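D-2-hydroxyacid dehydrogensase protein (Ketogulonicigenium vulgare, PDB 4LSW) probably catalyses the reversible, NAD(P)-dependent interconversion of 2-keto acids and D-2-hydroxy acids, using a Rossmann-type nucleotide-binding domain. Local coordinates at residues I156-A161 against K179-D184; D103-G108 against A161-G166; T302-F305 against P309-T312. All coordinates share one frame; numbering follows the deposited sequence.

Interaction 1 of 3, residues I156-A161 against K179-D184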
ATOM      1  N   ILE A 156      -9.785   0.238  -2.137  1.00  8.43           N
ATOM      2  CA  ILE A 156      -8.993  -0.663  -2.961  1.00  6.99           C
ATOM      3  C   ILE A 156      -9.753  -1.938  -3.270  1.00  7.23           C
ATOM      4  O   ILE A 156      -9.817  -2.371  -4.422  1.00  8.00           O
ATOM      5  CB  ILE A 156      -7.641  -0.994  -2.319  1.00 10.89           C
ATOM      6  CG1 ILE A 156      -6.828   0.294  -2.181  1.00 17.80           C
ATOM      7  CG2 ILE A 156      -6.886  -2.006  -3.182  1.00 11.34           C
ATOM      8  CD1 ILE A 156      -5.490   0.115  -1.529  1.00 20.43           C
ATOM      9  N   GLY A 157     -10.327  -2.546  -2.240  1.00  6.59           N
ATOM     10  CA  GLY A 157     -11.054  -3.781  -2.426  1.00  6.75           C
ATOM     11  C   GLY A 157     -12.208  -3.618  -3.394  1.00  6.08           C
ATOM     12  O   GLY A 157     -12.460  -4.494  -4.213  1.00  4.95           O
ATOM     13  N   PHE A 158     -12.910  -2.496  -3.293  1.00  6.57           N
ATOM     14  CA  PHE A 158     -13.993  -2.198  -4.216  1.00  5.46           C
ATOM     15  C   PHE A 158     -13.491  -2.142  -5.645  1.00  6.52           C
ATOM     16  O   PHE A 158     -14.089  -2.743  -6.535  1.00  6.03           O
ATOM     17  CB  PHE A 158     -14.664  -0.878  -3.852  1.00  7.85           C
ATOM     18  CG  PHE A 158     -15.804  -0.521  -4.743  1.00  8.46           C
ATOM     19  CD1 PHE A 158     -16.931  -1.327  -4.790  1.00 11.45           C
ATOM     20  CD2 PHE A 158     -15.768   0.629  -5.507  1.00 14.48           C
ATOM     21  CE1 PHE A 158     -18.006  -1.001  -5.608  1.00 14.90           C
ATOM     22  CE2 PHE A 158     -16.838   0.970  -6.325  1.00 18.61           C
ATOM     23  CZ  PHE A 158     -17.957   0.151  -6.377  1.00 15.43           C
ATOM     24  N   GLU A 159     -12.378  -1.446  -5.863  1.00  6.83           N
ATOM     25  CA  GLU A 159     -11.838  -1.359  -7.217  1.00  6.02           C
ATOM     26  C   GLU A 159     -11.394  -2.718  -7.735  1.00  7.12           C
ATOM     27  O   GLU A 159     -11.596  -3.031  -8.915  1.00  5.57           O
ATOM     28  CB  GLU A 159     -10.691  -0.358  -7.295  1.00  9.02           C
ATOM     29  CG  GLU A 159     -11.144   1.081  -7.173  1.00 14.89           C
ATOM     30  CD  GLU A 159     -12.250   1.438  -8.143  1.00 10.78           C
ATOM     31  OE1 GLU A 159     -12.092   1.195  -9.359  1.00 13.12           O
ATOM     32  OE2 GLU A 159     -13.286   1.965  -7.688  1.00 18.67           O
ATOM     33  N   VAL A 160     -10.804  -3.543  -6.867  1.00  5.37           N
ATOM     34  CA  VAL A 160     -10.480  -4.905  -7.266  1.00  4.92           C
ATOM     35  C   VAL A 160     -11.733  -5.664  -7.715  1.00  7.09           C
ATOM     36  O   VAL A 160     -11.751  -6.277  -8.788  1.00  5.77           O
ATOM     37  CB  VAL A 160      -9.757  -5.670  -6.127  1.00  4.59           C
ATOM     38  CG1 VAL A 160      -9.707  -7.179  -6.421  1.00  6.13           C
ATOM     39  CG2 VAL A 160      -8.355  -5.103  -5.911  1.00  7.25           C
ATOM     40  N   ALA A 161     -12.784  -5.610  -6.899  1.00  4.95           N
ATOM     41  CA  ALA A 161     -14.015  -6.307  -7.224  1.00  4.18           C
ATOM     42  C   ALA A 161     -14.610  -5.867  -8.564  1.00  6.35           C
ATOM     43  O   ALA A 161     -15.122  -6.698  -9.312  1.00  6.37           O
ATOM     44  CB  ALA A 161     -15.019  -6.127  -6.092  1.00  5.70           C
ATOM     45  N   LYS A 179     -21.257  -3.507   2.830  1.00  7.00           N
ATOM     46  CA  LYS A 179     -21.097  -2.197   2.220  1.00  6.67           C
ATOM     47  C   LYS A 179     -22.262  -1.889   1.284  1.00 10.33           C
ATOM     48  O   LYS A 179     -22.707  -2.759   0.524  1.00  9.50           O
ATOM     49  CB  LYS A 179     -19.779  -2.155   1.444  1.00  7.11           C
ATOM     50  CG  LYS A 179     -18.553  -2.405   2.306  1.00  7.84           C
ATOM     51  CD  LYS A 179     -18.373  -1.298   3.351  1.00  8.25           C
ATOM     52  CE  LYS A 179     -17.145  -1.534   4.218  1.00 11.48           C
ATOM     53  NZ  LYS A 179     -16.968  -0.453   5.266  1.00 11.82           N
ATOM     54  N   SER A 180     -22.739  -0.648   1.321  1.00 10.28           N
ATOM     55  CA  SER A 180     -23.905  -0.273   0.525  1.00  9.58           C
ATOM     56  C   SER A 180     -23.611  -0.350  -0.963  1.00 11.18           C
ATOM     57  O   SER A 180     -24.517  -0.529  -1.785  1.00 13.81           O
ATOM     58  CB  SER A 180     -24.382   1.135   0.889  1.00 10.30           C
ATOM     59  OG  SER A 180     -23.375   2.098   0.634  1.00 13.80           O
ATOM     60  N   TYR A 181     -22.333  -0.224  -1.293  1.00  9.29           N
ATOM     61  CA  TYR A 181     -21.897  -0.209  -2.675  1.00 10.91           C
ATOM     62  C   TYR A 181     -21.539  -1.590  -3.206  1.00 10.97           C
ATOM     63  O   TYR A 181     -20.959  -1.700  -4.285  1.00 12.18           O
ATOM     64  CB  TYR A 181     -20.728   0.760  -2.840  1.00 12.36           C
ATOM     65  CG  TYR A 181     -19.597   0.622  -1.824  1.00 10.85           C
ATOM     66  CD1 TYR A 181     -18.632  -0.375  -1.944  1.00  9.72           C
ATOM     67  CD2 TYR A 181     -19.468   1.527  -0.774  1.00 10.58           C
ATOM     68  CE1 TYR A 181     -17.581  -0.469  -1.037  1.00  8.64           C
ATOM     69  CE2 TYR A 181     -18.425   1.438   0.140  1.00 10.18           C
ATOM     70  CZ  TYR A 181     -17.484   0.440   0.007  1.00  7.40           C
ATOM     71  OH  TYR A 181     -16.441   0.358   0.904  1.00 10.57           O
ATOM     72  N   ALA A 182     -21.904  -2.637  -2.466  1.00 11.36           N
ATOM     73  CA  ALA A 182     -21.659  -4.009  -2.919  1.00 10.06           C
ATOM     74  C   ALA A 182     -22.933  -4.839  -3.027  1.00 10.76           C
ATOM     75  O   ALA A 182     -23.000  -5.951  -2.505  1.00 10.94           O
ATOM     76  CB  ALA A 182     -20.671  -4.694  -1.989  1.00  9.64           C
ATOM     77  N   PRO A 183     -23.954  -4.319  -3.725  1.00 12.58           N
ATOM     78  CA  PRO A 183     -25.222  -5.054  -3.690  1.00 13.81           C
ATOM     79  C   PRO A 183     -25.199  -6.419  -4.380  1.00 14.46           C
ATOM     80  O   PRO A 183     -26.034  -7.259  -4.044  1.00 17.78           O
ATOM     81  CB  PRO A 183     -26.180  -4.116  -4.434  1.00 18.04           C
ATOM     82  CG  PRO A 183     -25.303  -3.337  -5.344  1.00 13.85           C
ATOM     83  CD  PRO A 183     -24.040  -3.122  -4.581  1.00 12.85           C
ATOM     84  N   ASP A 184     -24.265  -6.647  -5.299  1.00 15.14           N
ATOM     85  CA  ASP A 184     -24.265  -7.887  -6.071  1.00 15.73           C
ATOM     86  C   ASP A 184     -23.190  -8.885  -5.645  1.00 15.09           C
ATOM     87  O   ASP A 184     -22.990  -9.908  -6.299  1.00 17.10           O
ATOM     88  CB  ASP A 184     -24.122  -7.576  -7.559  1.00 19.96           C
ATOM     89  CG  ASP A 184     -25.255  -6.726  -8.083  1.00 25.23           C
ATOM     90  OD1 ASP A 184     -26.419  -7.023  -7.746  1.00 27.30           O
ATOM     91  OD2 ASP A 184     -24.972  -5.753  -8.807  1.00 27.72           O
TER

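Interaction 2 of 3, residues D103-G108 against A161-G166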
ATOM      1  N   ASP A 103      -4.502   2.137  -9.544  1.00  5.28           N
ATOM      2  CA  ASP A 103      -3.281   1.454  -9.941  1.00  5.44           C
ATOM      3  C   ASP A 103      -2.960   0.279  -9.015  1.00  5.18           C
ATOM      4  O   ASP A 103      -2.490  -0.756  -9.470  1.00  6.13           O
ATOM      5  CB  ASP A 103      -2.115   2.442 -10.065  1.00  6.42           C
ATOM      6  CG  ASP A 103      -2.099   3.142 -11.414  1.00  7.38           C
ATOM      7  OD1 ASP A 103      -2.430   2.475 -12.412  1.00  8.56           O
ATOM      8  OD2 ASP A 103      -1.750   4.337 -11.478  1.00  7.94           O
ATOM      9  N   VAL A 104      -3.274   0.420  -7.730  1.00  6.33           N
ATOM     10  CA  VAL A 104      -3.059  -0.686  -6.807  1.00  6.83           C
ATOM     11  C   VAL A 104      -3.973  -1.851  -7.182  1.00  5.57           C
ATOM     12  O   VAL A 104      -3.534  -2.995  -7.274  1.00  6.83           O
ATOM     13  CB  VAL A 104      -3.296  -0.258  -5.340  1.00  5.67           C
ATOM     14  CG1 VAL A 104      -3.276  -1.467  -4.421  1.00  8.28           C
ATOM     15  CG2 VAL A 104      -2.229   0.749  -4.905  1.00 10.17           C
ATOM     16  N   ALA A 105      -5.233  -1.539  -7.463  1.00  6.75           N
ATOM     17  CA  ALA A 105      -6.187  -2.571  -7.850  1.00  6.87           C
ATOM     18  C   ALA A 105      -5.764  -3.235  -9.163  1.00  5.24           C
ATOM     19  O   ALA A 105      -5.840  -4.464  -9.294  1.00  5.40           O
ATOM     20  CB  ALA A 105      -7.585  -1.996  -7.956  1.00  5.74           C
ATOM     21  N   ASP A 106      -5.309  -2.431 -10.124  1.00  5.04           N
ATOM     22  CA  ASP A 106      -4.791  -2.975 -11.375  1.00  5.48           C
ATOM     23  C   ASP A 106      -3.688  -4.002 -11.132  1.00  4.98           C
ATOM     24  O   ASP A 106      -3.712  -5.077 -11.722  1.00  6.49           O
ATOM     25  CB  ASP A 106      -4.215  -1.869 -12.280  1.00  5.53           C
ATOM     26  CG  ASP A 106      -5.265  -1.105 -13.073  1.00  7.04           C
ATOM     27  OD1 ASP A 106      -6.478  -1.234 -12.821  1.00  6.36           O
ATOM     28  OD2 ASP A 106      -4.832  -0.329 -13.953  1.00  6.55           O
ATOM     29  N   LEU A 107      -2.714  -3.685 -10.273  1.00  5.02           N
ATOM     30  CA  LEU A 107      -1.602  -4.613 -10.092  1.00  4.56           C
ATOM     31  C   LEU A 107      -2.070  -5.897  -9.413  1.00  4.42           C
ATOM     32  O   LEU A 107      -1.661  -6.979  -9.796  1.00  5.92           O
ATOM     33  CB  LEU A 107      -0.423  -3.992  -9.342  1.00  7.40           C
ATOM     34  CG  LEU A 107       0.828  -4.880  -9.437  1.00  5.27           C
ATOM     35  CD1 LEU A 107       1.476  -4.833 -10.821  1.00  8.91           C
ATOM     36  CD2 LEU A 107       1.874  -4.590  -8.348  1.00  9.65           C
ATOM     37  N   GLY A 108      -2.960  -5.775  -8.431  1.00  5.11           N
ATOM     38  CA  GLY A 108      -3.487  -6.959  -7.764  1.00  6.43           C
ATOM     39  C   GLY A 108      -4.121  -7.943  -8.739  1.00  5.09           C
ATOM     40  O   GLY A 108      -3.829  -9.137  -8.729  1.00  6.51           O
ATOM     41  N   ALA A 161     -12.784  -5.610  -6.899  1.00  4.95           N
ATOM     42  CA  ALA A 161     -14.015  -6.307  -7.224  1.00  4.18           C
ATOM     43  C   ALA A 161     -14.610  -5.867  -8.564  1.00  6.35           C
ATOM     44  O   ALA A 161     -15.122  -6.698  -9.312  1.00  6.37           O
ATOM     45  CB  ALA A 161     -15.019  -6.127  -6.092  1.00  5.70           C
ATOM     46  N   ARG A 162     -14.535  -4.568  -8.861  1.00  6.40           N
ATOM     47  CA  ARG A 162     -15.058  -4.054 -10.132  1.00  8.00           C
ATOM     48  C   ARG A 162     -14.322  -4.686 -11.303  1.00  8.93           C
ATOM     49  O   ARG A 162     -14.940  -5.062 -12.308  1.00  7.99           O
ATOM     50  CB  ARG A 162     -14.966  -2.531 -10.197  1.00  8.35           C
ATOM     51  CG  ARG A 162     -15.890  -1.840  -9.203  1.00 10.16           C
ATOM     52  CD  ARG A 162     -15.736  -0.332  -9.260  1.00 17.95           C
ATOM     53  NE  ARG A 162     -16.292   0.182 -10.503  1.00 18.86           N
ATOM     54  CZ  ARG A 162     -15.616   0.889 -11.402  1.00 22.29           C
ATOM     55  NH1 ARG A 162     -14.340   1.197 -11.200  1.00 16.74           N
ATOM     56  NH2 ARG A 162     -16.228   1.299 -12.507  1.00 25.13           N
ATOM     57  N   ARG A 163     -13.008  -4.823 -11.159  1.00  5.99           N
ATOM     58  CA  ARG A 163     -12.191  -5.450 -12.201  1.00  5.14           C
ATOM     59  C   ARG A 163     -12.498  -6.938 -12.316  1.00  5.71           C
ATOM     60  O   ARG A 163     -12.556  -7.485 -13.416  1.00  7.80           O
ATOM     61  CB  ARG A 163     -10.697  -5.222 -11.940  1.00  5.82           C
ATOM     62  CG  ARG A 163     -10.248  -3.792 -12.239  1.00  9.08           C
ATOM     63  CD  ARG A 163      -9.178  -3.371 -11.254  1.00  7.22           C
ATOM     64  NE  ARG A 163      -8.694  -2.033 -11.573  1.00  7.80           N
ATOM     65  CZ  ARG A 163      -9.343  -0.911 -11.280  1.00  8.63           C
ATOM     66  NH1 ARG A 163     -10.522  -0.960 -10.664  1.00  9.71           N
ATOM     67  NH2 ARG A 163      -8.820   0.261 -11.614  1.00  6.43           N
ATOM     68  N   LEU A 164     -12.689  -7.611 -11.181  1.00  5.82           N
ATOM     69  CA  LEU A 164     -13.009  -9.041 -11.203  1.00  5.63           C
ATOM     70  C   LEU A 164     -14.356  -9.318 -11.867  1.00  8.08           C
ATOM     71  O   LEU A 164     -14.540 -10.366 -12.495  1.00  7.52           O
ATOM     72  CB  LEU A 164     -12.993  -9.627  -9.798  1.00  7.87           C
ATOM     73  CG  LEU A 164     -11.687  -9.523  -9.026  1.00  7.23           C
ATOM     74  CD1 LEU A 164     -11.888  -9.992  -7.583  1.00  7.71           C
ATOM     75  CD2 LEU A 164     -10.551 -10.297  -9.726  1.00  9.17           C
ATOM     76  N   ALA A 165     -15.304  -8.396 -11.722  1.00  6.87           N
ATOM     77  CA  ALA A 165     -16.627  -8.584 -12.321  1.00  5.57           C
ATOM     78  C   ALA A 165     -16.567  -8.656 -13.846  1.00  6.58           C
ATOM     79  O   ALA A 165     -17.378  -9.346 -14.464  1.00  9.38           O
ATOM     80  CB  ALA A 165     -17.591  -7.479 -11.862  1.00  8.73           C
ATOM     81  N   GLY A 166     -15.609  -7.952 -14.446  1.00  9.47           N
ATOM     82  CA  GLY A 166     -15.430  -7.987 -15.892  1.00  8.29           C
ATOM     83  C   GLY A 166     -14.953  -9.350 -16.381  1.00  9.43           C
ATOM     84  O   GLY A 166     -15.101  -9.680 -17.570  1.00 10.19           O
TER

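Interaction 3 of 3, residues T302-F305 against P309-T312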
ATOM      1  N   THR A 302       0.424  24.395  -0.403  1.00 12.92           N
ATOM      2  CA  THR A 302       0.078  25.645  -1.069  1.00 15.52           C
ATOM      3  C   THR A 302      -1.195  26.226  -0.470  1.00 15.23           C
ATOM      4  O   THR A 302      -1.258  27.416  -0.138  1.00 16.54           O
ATOM      5  CB  THR A 302      -0.108  25.428  -2.580  1.00 17.22           C
ATOM      6  OG1 THR A 302       1.120  24.948  -3.140  1.00 17.20           O
ATOM      7  CG2 THR A 302      -0.502  26.733  -3.272  1.00 20.49           C
ATOM      8  N   ALA A 303      -2.201  25.374  -0.317  1.00 14.73           N
ATOM      9  CA  ALA A 303      -3.471  25.791   0.253  1.00 15.74           C
ATOM     10  C   ALA A 303      -3.292  26.317   1.673  1.00 16.28           C
ATOM     11  O   ALA A 303      -3.836  27.358   2.032  1.00 16.29           O
ATOM     12  CB  ALA A 303      -4.460  24.638   0.227  1.00 15.40           C
ATOM     13  N   HIS A 304      -2.513  25.609   2.480  1.00 13.03           N
ATOM     14  CA  HIS A 304      -2.304  26.024   3.862  1.00 13.31           C
ATOM     15  C   HIS A 304      -1.735  27.437   3.974  1.00 14.42           C
ATOM     16  O   HIS A 304      -2.266  28.268   4.711  1.00 17.12           O
ATOM     17  CB  HIS A 304      -1.374  25.051   4.592  1.00 13.89           C
ATOM     18  CG  HIS A 304      -1.017  25.496   5.973  1.00 14.25           C
ATOM     19  ND1 HIS A 304      -1.867  25.343   7.051  1.00 14.86           N
ATOM     20  CD2 HIS A 304       0.083  26.123   6.451  1.00 13.67           C
ATOM     21  CE1 HIS A 304      -1.299  25.843   8.130  1.00 14.90           C
ATOM     22  NE2 HIS A 304      -0.116  26.332   7.792  1.00 14.28           N
ATOM     23  N   PHE A 305      -0.658  27.702   3.245  1.00 14.38           N
ATOM     24  CA  PHE A 305       0.027  28.980   3.383  1.00 14.74           C
ATOM     25  C   PHE A 305      -0.737  30.112   2.707  1.00 19.28           C
ATOM     26  O   PHE A 305      -0.489  31.282   2.989  1.00 21.30           O
ATOM     27  CB  PHE A 305       1.465  28.885   2.879  1.00 16.80           C
ATOM     28  CG  PHE A 305       2.361  28.090   3.790  1.00 16.49           C
ATOM     29  CD1 PHE A 305       2.710  28.584   5.035  1.00 16.27           C
ATOM     30  CD2 PHE A 305       2.836  26.841   3.413  1.00 16.41           C
ATOM     31  CE1 PHE A 305       3.526  27.856   5.883  1.00 16.84           C
ATOM     32  CE2 PHE A 305       3.653  26.110   4.256  1.00 16.93           C
ATOM     33  CZ  PHE A 305       3.999  26.615   5.492  1.00 16.81           C
ATOM     34  N   PRO A 309      -8.681  26.274   2.480  1.00 22.50           N
ATOM     35  CA  PRO A 309      -8.886  25.003   3.182  1.00 22.41           C
ATOM     36  C   PRO A 309      -7.900  23.942   2.720  1.00 18.64           C
ATOM     37  O   PRO A 309      -7.524  23.924   1.547  1.00 21.11           O
ATOM     38  CB  PRO A 309     -10.297  24.587   2.755  1.00 23.22           C
ATOM     39  CG  PRO A 309     -10.959  25.840   2.302  1.00 24.25           C
ATOM     40  CD  PRO A 309      -9.871  26.669   1.699  1.00 24.54           C
ATOM     41  N   LEU A 310      -7.494  23.068   3.633  1.00 20.71           N
ATOM     42  CA  LEU A 310      -6.669  21.918   3.284  1.00 18.53           C
ATOM     43  C   LEU A 310      -7.465  20.964   2.394  1.00 21.16           C
ATOM     44  O   LEU A 310      -8.678  20.812   2.573  1.00 22.61           O
ATOM     45  CB  LEU A 310      -6.205  21.202   4.554  1.00 15.02           C
ATOM     46  CG  LEU A 310      -5.305  22.011   5.485  1.00 16.67           C
ATOM     47  CD1 LEU A 310      -5.007  21.232   6.751  1.00 16.91           C
ATOM     48  CD2 LEU A 310      -4.013  22.417   4.777  1.00 17.37           C
ATOM     49  N   LEU A 311      -6.793  20.324   1.440  1.00 17.80           N
ATOM     50  CA  LEU A 311      -7.477  19.425   0.514  1.00 13.70           C
ATOM     51  C   LEU A 311      -7.824  18.097   1.172  1.00 19.78           C
ATOM     52  O   LEU A 311      -8.966  17.634   1.104  1.00 19.67           O
ATOM     53  CB  LEU A 311      -6.617  19.160  -0.727  1.00 15.33           C
ATOM     54  CG  LEU A 311      -6.542  20.235  -1.826  1.00 21.01           C
ATOM     55  CD1 LEU A 311      -5.631  21.387  -1.431  1.00 20.66           C
ATOM     56  CD2 LEU A 311      -6.090  19.631  -3.145  1.00 24.44           C
ATOM     57  N   THR A 312      -6.825  17.487   1.807  1.00 17.04           N
ATOM     58  CA  THR A 312      -6.978  16.155   2.376  1.00 16.70           C
ATOM     59  C   THR A 312      -6.470  16.048   3.819  1.00 13.37           C
ATOM     60  O   THR A 312      -5.511  15.322   4.097  1.00 12.58           O
ATOM     61  CB  THR A 312      -6.283  15.100   1.496  1.00 16.35           C
ATOM     62  OG1 THR A 312      -4.957  15.535   1.179  1.00 14.73           O
ATOM     63  CG2 THR A 312      -7.047  14.901   0.190  1.00 16.36           C
TER

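Interaction 1 of 3, residues I156-A161 against K179-D184
F158 and Y181 carry this contact as a T-shaped (edge-to-face) aromatic pair. The tyrosine turns the ring edge bearing CD1 and CE1 toward the face of the phenylalanine, with the two planes at 70° and the ring centroids 5.0 Å apart. The closest approach of the two rings is between F158 CD1 and Y181 CD1, at 3.4 Å, so the tyrosine edge comes nearest at the CD1 corner of the F158 ring. F158 CG is anti to the backbone N (chi1 -179°), which carries the ring out from the helix toward the loop. Y181 CG sits between its own N and carbonyl carbon (chi1 48°), a more confined setting, and this keeps the ring close to the loop backbone, where K179 CB lies 3.7 Å above one face, offset toward the rim.

In the fold, F158 is on helix 155-165, which follows the first strand, 147-151, of a Rossmann-type domain, and G157 beside it belongs to a probable GxGxxG motif of the kind that lets a dinucleotide approach the helix start. K179-D184 lies in the loop between strands 170-174 and 186-188.

Backbone atoms add to the contact. Y181 O comes within 3.3 Å of F158 CE1, a van der Waals approach of a carbonyl to a ring carbon. The loop is shaped by a type I turn from K179 to A182, closed by A182 N bonding to K179 O at 3.1 Å, and its start is held by K179 N to the hydroxyl of Y173.

The polar end of the tyrosine has a partner elsewhere: Y181 OH is hydrogen-bonded to L153 O in the glycine-rich turn before the helix, which probably limits the swing of the ring.

Interaction 2 of 3, residues D103-G108 against A161-G166
D106 OD1 is gripped by two nitrogens of R163. The shorter bond, from R163 NE to D106 OD1, is 2.7 Å long with an N-H...O angle of 159°; the oxygen lies in the guanidinium plane and is met nearly along its C-O axis. A weak second bond comes from R163 NH2 to the same D106 OD1 at 3.0 Å. Both bonds end on one oxygen, and the carboxylate and guanidinium planes stand 50° apart, unlike a flat two-oxygen pairing. A bend in the arginine chain at chi2 (145°) helps present the NE edge to the acid, while A105 CB covers one guanidinium face, 3.8 Å from R163 NE. R163 NH1 turns to E159, one helical turn back on helix 155-165. A leucine in place of R163 would probably leave D106 without its cation, and E159 with R162 as its remaining arginine partner here. The bridge ties helix 101-116 to the helix that follows strand 147-151, in a partly buried contact. Lying between acids of two helices, the cation would probably favour the charged form of D106 and offset the repulsion between D106 and E159.

Interaction 3 of 3, residues T302-F305 against P309-T312
H304 CG lies anti to the backbone N (chi1 174°), which turns the imidazole so that L310 CD2 lies at its edge, near its plane. L310 CG stands beside its own N (chi1 -63°) with an extended chain beyond, and these torsions carry L310 CD2 to H304 CB at 3.7 Å. The same methyl also approaches H304 CA. L311 CD1 comes to rest 3.8 Å from A303 CB.

A303 takes the contacts of P309 and L311. Its methyl group points at the loop, and besides L311 CD1 it meets P309 O, 3.4 Å from A303 CB, a close packing of a methyl on a carbonyl oxygen. The small side chain lets the loop backbone run near the helix, with the CA atoms of A303 and L310 5.9 Å apart. The two segments share no hydrogen bond, so the contact between them is one of van der Waals packing.

Partners beyond this contact hold several of its residues. H304 NE2 is hydrogen-bonded to E69 OE1. Within the helix, the imidazole also packs on its neighbour: H304 CD2 lies 3.8 Å above the F305 ring plane, over its centre. Farther along the loop, N300 of the same helix bonds to T312 OG1, while T312 also bonds to N95.

L310 reaches beyond the helix to Q92 and T94 of strand 92-94, so the chain passes from the helix surface to the sheet. After helix 287-306 the chain turns back along its last turns and enters strand 313-315, which runs antiparallel to 92-94 at the edge of the six-stranded sheet, as the C-terminal segment completes the non-nucleotide domain in D-2-hydroxyacid dehydrogenases.

Interactions 1 and 2 are neighbours in the Rossmann-type domain, their centres about 11 Å apart. They share A161 and helix 155-165, which faces the 179-184 loop through F158 and helix 101-116 through R163; E159 CB and A105 CB touch between them at 3.6 Å. Along the chain their segments alternate, so the two contacts are interleaved. Interaction 3 comes later in sequence, with its centre about 30 Å from that of interaction 1 and 31 Å from that of interaction 2, beside the other, mixed sheet. The first two therefore join parts of the probable nucleotide-binding domain, and the third fastens the C-terminal segment to the other domain.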